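Local coordinates for NAD(P)H dehydrogenase (quinone) (Mycobacterium tuberculosis, PDB 1XDI), which reduces quinones such as menadione with electrons from NADH or NADPH, using one bound FAD per subunit of a homotetramer, at residues 384-389 / 400-405; 219-224 / 368-373. One frame throughout, in Å; residues are numbered along the deposited sequence.

Interaction 1 of 2, residues 384-389 / 400-405; sequences LPLRTN and GFVKIF
In the antiparallel sheet of the dimerisation domain, strand 379-385, outermost within the chain, pairs with strand 401-407, and Leu-384, Pro-385 and Leu-386 meet Gly-400, Phe-401 and Val-402 where the pairing ends. Leu-384 and Val-402 form a hydrogen-bonded antiparallel pair: Leu-384 N donates a hydrogen bond to Val-402 O at 2.7 Å, and Val-402 N donates one to Leu-384 O at 2.8 Å. Both bonds are nearly straight. Pro-385, which has no N-H to give, faces Phe-401 in the next, non-hydrogen-bonded pair, where Pro-385 CA lies 3.8 Å from Phe-401 CB. One residue further, Leu-386 N reaches Gly-400 O at 2.8 Å, coming from above the carbonyl plane, 48° out of it.

Side-chain contact centres on Leu-386. Its CG stands anti to the carbonyl carbon (chi1 -84°), which brings Leu-386 CG to 3.7 Å from Phe-401 N. Of the two methyls, Leu-386 CD1 lies 3.4 Å from Phe-401 N, while Leu-386 CD2 touches Val-402 CG2 at 4.1 Å. Leu-386 goes on to Ser-456 of helix 454-464 and Ala-420 of strand 413-420. The chain then leaves the sheet in a type I turn from Leu-386 to Asn-389, closed by Asn-389 N to Leu-386 O, and Asn-389 caps helix 390-394. Within the turn, Thr-388 O is bonded to Gln-97 of a second subunit.

Backbone bonds thus fix the pairing: two between Leu-384 and Val-402, and a third from Leu-386 N to Gly-400 O at the point of divergence. The side chains add a small apolar patch in which a leucine lies against the peptide joining Gly-400 and Phe-401.

Interaction 2 of 2, residues 219-224 / 368-373; sequences PYEDAD and PQSVID
Van der Waals contact carries most of this meeting between Glu-221 and Pro-368. The glutamate chain, bent at chi2 (146°), crosses the proline ring obliquely: Glu-221 CG lies 3.9 Å from Pro-368 CB, and the carboxylate carbon Glu-221 CD sits 3.6 Å from Pro-368 CG. A little further along, Asp-222 OD2 comes to 4.0 Å from Gln-369 CB, with the carboxylate and amide planes 57° apart.

No direct hydrogen bond joins the two segments, but a water does. It accepts from Ser-370 N at 3.0 Å, in the first turn of helix 369-374, and donates weakly to Glu-221 O at 3.3 Å.

The two aspartates are held through a third element. Asp-222 OD2 and Asp-224 OD2 both form salt bridges with Lys-403 of the dimerisation-domain sheet, and Gln-369 OE1 receives a weak hydrogen bond from the same ammonium group. The other end of that amide, Gln-369 NE2, bonds to Asp-373 OD2 on its syn side at 3.3 Å. Asp-222 has a second role: its OD1 accepts from Ala-225 N.

Asp-222 is therefore a classic aspartate N-cap on helix 223-235, and the whole is a small surface junction, mostly van der Waals, with one weakly held water and a shared lysine, between the pyridine nucleotide-disulphide oxidoreductase part of the chain and its dimerisation domain.

Overall arrangement
Interaction 2 brings together residues 144 positions apart at their closest ends, whereas interaction 1 closes only a short excursion of the chain around helix 390-394. They come in series, interaction 2 finishing before interaction 1 begins, and helix 369-374 is followed in the chain by strand 379-385. Their centres are 16 Å apart, on the same side of the chain's centre. Strand 401-407 links them physically, through Lys-403 and through Phe-405, whose CG lies 3.4 Å from Ile-372 CD1. One sheet strand therefore pairs with strand 379-385 in interaction 1 and also meets both segments of interaction 2, tying helix 223-235 to the dimerisation domain.

Interaction 1 of 2, residues 384-389 / 400-405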
ATOM      1  N   LEU A 384      -7.642  21.959  12.934  1.00  7.87           N
ATOM      2  CA  LEU A 384      -7.193  23.148  12.249  1.00  7.49           C
ATOM      3  C   LEU A 384      -8.360  24.076  11.823  1.00  6.03           C
ATOM      4  O   LEU A 384      -9.203  23.708  11.015  1.00  6.11           O
ATOM      5  CB  LEU A 384      -6.369  22.683  11.076  1.00  6.25           C
ATOM      6  CG  LEU A 384      -5.966  23.729  10.106  1.00  8.12           C
ATOM      7  CD1 LEU A 384      -5.243  24.851  10.791  1.00 10.32           C
ATOM      8  CD2 LEU A 384      -5.075  23.032   9.097  1.00  9.37           C
ATOM      9  N   PRO A 385      -8.474  25.254  12.445  1.00  3.95           N
ATOM     10  CA  PRO A 385      -9.555  26.157  12.056  1.00  3.96           C
ATOM     11  C   PRO A 385      -9.444  26.366  10.566  1.00  4.28           C
ATOM     12  O   PRO A 385      -8.352  26.182  10.028  1.00  7.35           O
ATOM     13  CB  PRO A 385      -9.217  27.415  12.792  1.00  1.38           C
ATOM     14  CG  PRO A 385      -8.699  26.865  14.088  1.00  3.09           C
ATOM     15  CD  PRO A 385      -7.811  25.721  13.660  1.00  2.24           C
ATOM     16  N   LEU A 386     -10.544  26.710   9.890  1.00  2.96           N
ATOM     17  CA  LEU A 386     -10.488  26.969   8.449  1.00  1.80           C
ATOM     18  C   LEU A 386     -10.343  28.464   8.155  1.00  1.38           C
ATOM     19  O   LEU A 386     -10.012  28.854   7.021  1.00  1.00           O
ATOM     20  CB  LEU A 386     -11.755  26.449   7.732  1.00  2.34           C
ATOM     21  CG  LEU A 386     -11.723  24.966   7.361  1.00  2.81           C
ATOM     22  CD1 LEU A 386     -13.085  24.364   7.007  1.00  1.18           C
ATOM     23  CD2 LEU A 386     -10.745  24.871   6.235  1.00  4.47           C
ATOM     24  N   ARG A 387     -10.529  29.312   9.163  1.00  1.41           N
ATOM     25  CA  ARG A 387     -10.515  30.714   8.854  1.00  2.48           C
ATOM     26  C   ARG A 387      -9.238  31.295   8.388  1.00  3.07           C
ATOM     27  O   ARG A 387      -9.239  32.357   7.759  1.00  3.88           O
ATOM     28  CB  ARG A 387     -11.137  31.547   9.959  1.00  4.04           C
ATOM     29  CG  ARG A 387     -10.451  31.642  11.242  1.00  4.67           C
ATOM     30  CD  ARG A 387     -11.561  32.050  12.132  1.00  8.68           C
ATOM     31  NE  ARG A 387     -11.187  32.863  13.280  1.00 11.08           N
ATOM     32  CZ  ARG A 387     -12.071  33.382  14.128  1.00 11.54           C
ATOM     33  NH1 ARG A 387     -13.376  33.181  13.986  1.00  9.56           N
ATOM     34  NH2 ARG A 387     -11.639  34.138  15.105  1.00 14.67           N
ATOM     35  N   THR A 388      -8.145  30.605   8.652  1.00  1.82           N
ATOM     36  CA  THR A 388      -6.870  31.093   8.170  1.00  2.48           C
ATOM     37  C   THR A 388      -6.635  30.710   6.717  1.00  2.01           C
ATOM     38  O   THR A 388      -5.724  31.199   6.067  1.00  2.37           O
ATOM     39  CB  THR A 388      -5.727  30.595   9.072  1.00  3.26           C
ATOM     40  OG1 THR A 388      -5.595  29.158   9.016  1.00  3.26           O
ATOM     41  CG2 THR A 388      -6.025  31.041  10.464  1.00  1.00           C
ATOM     42  N   ASN A 389      -7.499  29.833   6.216  1.00  2.98           N
ATOM     43  CA  ASN A 389      -7.467  29.350   4.841  1.00  2.94           C
ATOM     44  C   ASN A 389      -8.031  30.471   3.907  1.00  4.28           C
ATOM     45  O   ASN A 389      -9.131  30.962   4.143  1.00  5.37           O
ATOM     46  CB  ASN A 389      -8.317  28.064   4.788  1.00  1.00           C
ATOM     47  CG  ASN A 389      -8.304  27.395   3.413  1.00  1.56           C
ATOM     48  OD1 ASN A 389      -8.703  28.007   2.423  1.00  3.31           O
ATOM     49  ND2 ASN A 389      -7.858  26.139   3.345  1.00  1.00           N
ATOM     50  N   GLY A 400     -15.553  27.336  10.598  1.00 10.21           N
ATOM     51  CA  GLY A 400     -15.291  26.016  10.057  1.00  8.63           C
ATOM     52  C   GLY A 400     -13.945  25.486  10.519  1.00  7.55           C
ATOM     53  O   GLY A 400     -13.098  26.248  11.038  1.00  4.51           O
ATOM     54  N   PHE A 401     -13.731  24.180  10.332  1.00  7.01           N
ATOM     55  CA  PHE A 401     -12.437  23.575  10.725  1.00  5.24           C
ATOM     56  C   PHE A 401     -12.266  22.179  10.184  1.00  4.00           C
ATOM     57  O   PHE A 401     -13.207  21.552   9.764  1.00  4.36           O
ATOM     58  CB  PHE A 401     -12.290  23.541  12.275  1.00  4.36           C
ATOM     59  CG  PHE A 401     -13.249  22.585  12.981  1.00  2.52           C
ATOM     60  CD1 PHE A 401     -13.086  21.212  12.896  1.00  3.52           C
ATOM     61  CD2 PHE A 401     -14.285  23.054  13.730  1.00  1.00           C
ATOM     62  CE1 PHE A 401     -13.938  20.347  13.543  1.00  2.71           C
ATOM     63  CE2 PHE A 401     -15.133  22.186  14.376  1.00  1.00           C
ATOM     64  CZ  PHE A 401     -14.960  20.844  14.282  1.00  2.30           C
ATOM     65  N   VAL A 402     -11.037  21.693  10.220  1.00  4.04           N
ATOM     66  CA  VAL A 402     -10.730  20.335   9.807  1.00  2.42           C
ATOM     67  C   VAL A 402     -10.015  19.639  10.917  1.00  1.60           C
ATOM     68  O   VAL A 402      -9.044  20.162  11.428  1.00  1.00           O
ATOM     69  CB  VAL A 402      -9.817  20.297   8.612  1.00  1.00           C
ATOM     70  CG1 VAL A 402      -9.391  18.856   8.320  1.00  1.00           C
ATOM     71  CG2 VAL A 402     -10.537  20.921   7.458  1.00  1.18           C
ATOM     72  N   LYS A 403     -10.523  18.465  11.287  1.00  3.38           N
ATOM     73  CA  LYS A 403      -9.938  17.564  12.309  1.00  4.29           C
ATOM     74  C   LYS A 403      -9.465  16.264  11.646  1.00  3.75           C
ATOM     75  O   LYS A 403     -10.225  15.592  10.995  1.00  5.62           O
ATOM     76  CB  LYS A 403     -10.964  17.148  13.399  1.00  5.22           C
ATOM     77  CG  LYS A 403     -11.067  18.043  14.657  1.00  6.69           C
ATOM     78  CD  LYS A 403     -11.921  17.356  15.766  1.00  6.66           C
ATOM     79  CE  LYS A 403     -12.271  18.333  16.918  1.00  7.54           C
ATOM     80  NZ  LYS A 403     -13.222  17.800  17.981  1.00  5.32           N
ATOM     81  N   ILE A 404      -8.218  15.898  11.823  1.00  3.95           N
ATOM     82  CA  ILE A 404      -7.732  14.646  11.268  1.00  4.77           C
ATOM     83  C   ILE A 404      -7.146  13.808  12.424  1.00  3.85           C
ATOM     84  O   ILE A 404      -6.471  14.365  13.288  1.00  2.07           O
ATOM     85  CB  ILE A 404      -6.691  14.960  10.169  1.00  6.73           C
ATOM     86  CG1 ILE A 404      -7.386  14.916   8.804  1.00  6.85           C
ATOM     87  CG2 ILE A 404      -5.526  14.006  10.232  1.00  7.11           C
ATOM     88  CD1 ILE A 404      -6.526  15.557   7.698  1.00  6.45           C
ATOM     89  N   PHE A 405      -7.432  12.504  12.467  1.00  3.54           N
ATOM     90  CA  PHE A 405      -6.914  11.633  13.548  1.00  5.70           C
ATOM     91  C   PHE A 405      -6.007  10.545  13.018  1.00  6.86           C
ATOM     92  O   PHE A 405      -6.327   9.941  12.005  1.00  9.72           O
ATOM     93  CB  PHE A 405      -8.015  10.890  14.312  1.00  5.32           C
ATOM     94  CG  PHE A 405      -9.092  11.749  14.810  1.00  4.67           C
ATOM     95  CD1 PHE A 405      -8.801  12.975  15.413  1.00  6.63           C
ATOM     96  CD2 PHE A 405     -10.410  11.368  14.626  1.00  4.10           C
ATOM     97  CE1 PHE A 405      -9.826  13.838  15.827  1.00  6.88           C
ATOM     98  CE2 PHE A 405     -11.455  12.196  15.024  1.00  6.34           C
ATOM     99  CZ  PHE A 405     -11.167  13.442  15.627  1.00  8.90           C
TER
HETATM  100  O   HOH W   1     -12.545  28.682  11.097  1.00 11.10           O

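Interaction 2 of 2, residues 219-224 / 368-373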
ATOM      1  N   PRO A 219     -27.886  16.706  18.737  1.00 19.30           N
ATOM      2  CA  PRO A 219     -26.838  16.150  19.580  1.00 18.75           C
ATOM      3  C   PRO A 219     -25.896  15.605  18.548  1.00 18.56           C
ATOM      4  O   PRO A 219     -26.345  15.139  17.515  1.00 17.69           O
ATOM      5  CB  PRO A 219     -27.561  15.053  20.349  1.00 19.51           C
ATOM      6  CG  PRO A 219     -28.534  14.578  19.399  1.00 19.55           C
ATOM      7  CD  PRO A 219     -29.070  15.837  18.734  1.00 19.47           C
ATOM      8  N   TYR A 220     -24.600  15.669  18.806  1.00 19.55           N
ATOM      9  CA  TYR A 220     -23.634  15.201  17.834  1.00 19.59           C
ATOM     10  C   TYR A 220     -22.363  14.660  18.473  1.00 19.32           C
ATOM     11  O   TYR A 220     -21.879  15.196  19.431  1.00 18.45           O
ATOM     12  CB  TYR A 220     -23.329  16.337  16.849  1.00 20.22           C
ATOM     13  CG  TYR A 220     -22.604  15.852  15.612  1.00 22.42           C
ATOM     14  CD1 TYR A 220     -23.234  14.984  14.698  1.00 20.92           C
ATOM     15  CD2 TYR A 220     -21.236  16.117  15.446  1.00 23.00           C
ATOM     16  CE1 TYR A 220     -22.520  14.383  13.686  1.00 22.19           C
ATOM     17  CE2 TYR A 220     -20.507  15.522  14.428  1.00 24.00           C
ATOM     18  CZ  TYR A 220     -21.143  14.650  13.558  1.00 23.70           C
ATOM     19  OH  TYR A 220     -20.369  14.016  12.626  1.00 21.87           O
ATOM     20  N   GLU A 221     -21.821  13.588  17.918  1.00 20.96           N
ATOM     21  CA  GLU A 221     -20.621  12.941  18.472  1.00 23.44           C
ATOM     22  C   GLU A 221     -19.430  13.839  18.766  1.00 21.03           C
ATOM     23  O   GLU A 221     -18.911  13.849  19.868  1.00 22.15           O
ATOM     24  CB  GLU A 221     -20.154  11.768  17.566  1.00 26.77           C
ATOM     25  CG  GLU A 221     -19.501  10.566  18.315  1.00 32.91           C
ATOM     26  CD  GLU A 221     -19.811   9.174  17.632  1.00 39.72           C
ATOM     27  OE1 GLU A 221     -19.532   8.972  16.397  1.00 41.64           O
ATOM     28  OE2 GLU A 221     -20.338   8.269  18.345  1.00 41.79           O
ATOM     29  N   ASP A 222     -18.973  14.573  17.777  1.00 18.73           N
ATOM     30  CA  ASP A 222     -17.833  15.436  17.999  1.00 16.49           C
ATOM     31  C   ASP A 222     -18.244  16.743  18.675  1.00 15.86           C
ATOM     32  O   ASP A 222     -19.043  17.520  18.136  1.00 15.24           O
ATOM     33  CB  ASP A 222     -17.156  15.711  16.677  1.00 13.72           C
ATOM     34  CG  ASP A 222     -15.909  16.414  16.861  1.00 12.39           C
ATOM     35  OD1 ASP A 222     -15.971  17.672  16.878  1.00  7.72           O
ATOM     36  OD2 ASP A 222     -14.893  15.674  17.017  1.00 13.15           O
ATOM     37  N   ALA A 223     -17.678  16.982  19.854  1.00 15.48           N
ATOM     38  CA  ALA A 223     -18.004  18.160  20.654  1.00 14.44           C
ATOM     39  C   ALA A 223     -17.827  19.477  19.928  1.00 14.01           C
ATOM     40  O   ALA A 223     -18.755  20.289  19.854  1.00 14.57           O
ATOM     41  CB  ALA A 223     -17.177  18.169  21.930  1.00 13.86           C
ATOM     42  N   ASP A 224     -16.634  19.705  19.408  1.00 12.89           N
ATOM     43  CA  ASP A 224     -16.357  20.938  18.683  1.00 13.25           C
ATOM     44  C   ASP A 224     -17.380  21.267  17.548  1.00 13.02           C
ATOM     45  O   ASP A 224     -17.762  22.451  17.366  1.00 11.34           O
ATOM     46  CB  ASP A 224     -14.910  20.877  18.166  1.00 14.69           C
ATOM     47  CG  ASP A 224     -13.875  20.772  19.321  1.00 14.92           C
ATOM     48  OD1 ASP A 224     -13.610  21.809  19.955  1.00 13.40           O
ATOM     49  OD2 ASP A 224     -13.356  19.657  19.599  1.00 13.90           O
ATOM     50  N   PRO A 368     -14.150   8.307  16.689  1.00 10.49           N
ATOM     51  CA  PRO A 368     -14.541   9.641  17.157  1.00 11.46           C
ATOM     52  C   PRO A 368     -13.461  10.227  18.060  1.00 12.74           C
ATOM     53  O   PRO A 368     -12.687   9.474  18.631  1.00 13.09           O
ATOM     54  CB  PRO A 368     -15.831   9.375  17.924  1.00 10.59           C
ATOM     55  CG  PRO A 368     -16.421   8.214  17.187  1.00 10.64           C
ATOM     56  CD  PRO A 368     -15.220   7.329  16.931  1.00  9.94           C
ATOM     57  N   GLN A 369     -13.377  11.553  18.207  1.00 14.82           N
ATOM     58  CA  GLN A 369     -12.358  12.046  19.131  1.00 15.74           C
ATOM     59  C   GLN A 369     -12.721  11.512  20.517  1.00 17.58           C
ATOM     60  O   GLN A 369     -11.807  11.254  21.307  1.00 17.35           O
ATOM     61  CB  GLN A 369     -12.214  13.580  19.191  1.00 14.07           C
ATOM     62  CG  GLN A 369     -10.770  13.917  19.582  1.00 11.21           C
ATOM     63  CD  GLN A 369     -10.428  15.383  19.681  1.00 10.13           C
ATOM     64  OE1 GLN A 369     -10.678  16.172  18.771  1.00  9.43           O
ATOM     65  NE2 GLN A 369      -9.809  15.751  20.795  1.00 10.12           N
ATOM     66  N   SER A 370     -14.029  11.330  20.797  1.00 19.20           N
ATOM     67  CA  SER A 370     -14.492  10.783  22.093  1.00 21.62           C
ATOM     68  C   SER A 370     -13.539   9.675  22.509  1.00 23.34           C
ATOM     69  O   SER A 370     -12.811   9.787  23.515  1.00 23.10           O
ATOM     70  CB  SER A 370     -15.866  10.121  22.000  1.00 21.05           C
ATOM     71  OG  SER A 370     -16.853  10.975  21.480  1.00 24.24           O
ATOM     72  N   VAL A 371     -13.543   8.617  21.697  1.00 24.01           N
ATOM     73  CA  VAL A 371     -12.718   7.441  21.927  1.00 25.34           C
ATOM     74  C   VAL A 371     -11.213   7.678  22.091  1.00 26.29           C
ATOM     75  O   VAL A 371     -10.599   7.197  23.042  1.00 26.49           O
ATOM     76  CB  VAL A 371     -12.935   6.418  20.787  1.00 25.13           C
ATOM     77  CG1 VAL A 371     -11.929   5.290  20.864  1.00 23.67           C
ATOM     78  CG2 VAL A 371     -14.338   5.847  20.895  1.00 26.86           C
ATOM     79  N   ILE A 372     -10.603   8.407  21.166  1.00 27.10           N
ATOM     80  CA  ILE A 372      -9.169   8.617  21.268  1.00 26.54           C
ATOM     81  C   ILE A 372      -8.871   9.152  22.654  1.00 28.93           C
ATOM     82  O   ILE A 372      -7.975   8.641  23.347  1.00 29.60           O
ATOM     83  CB  ILE A 372      -8.654   9.571  20.178  1.00 23.58           C
ATOM     84  CG1 ILE A 372      -8.922   8.968  18.799  1.00 21.53           C
ATOM     85  CG2 ILE A 372      -7.197   9.785  20.338  1.00 21.01           C
ATOM     86  CD1 ILE A 372      -8.733   9.894  17.670  1.00 18.86           C
ATOM     87  N   ASP A 373      -9.661  10.138  23.080  1.00 30.84           N
ATOM     88  CA  ASP A 373      -9.473  10.795  24.384  1.00 31.87           C
ATOM     89  C   ASP A 373      -9.721   9.892  25.582  1.00 32.88           C
ATOM     90  O   ASP A 373      -9.347  10.225  26.716  1.00 33.93           O
ATOM     91  CB  ASP A 373     -10.372  12.036  24.514  1.00 30.68           C
ATOM     92  CG  ASP A 373      -9.902  13.207  23.656  1.00 29.95           C
ATOM     93  OD1 ASP A 373      -8.758  13.184  23.142  1.00 28.55           O
ATOM     94  OD2 ASP A 373     -10.690  14.162  23.511  1.00 28.39           O
TER
HETATM   95  O   HOH W   2     -16.011  12.649  18.980  1.00  6.29           O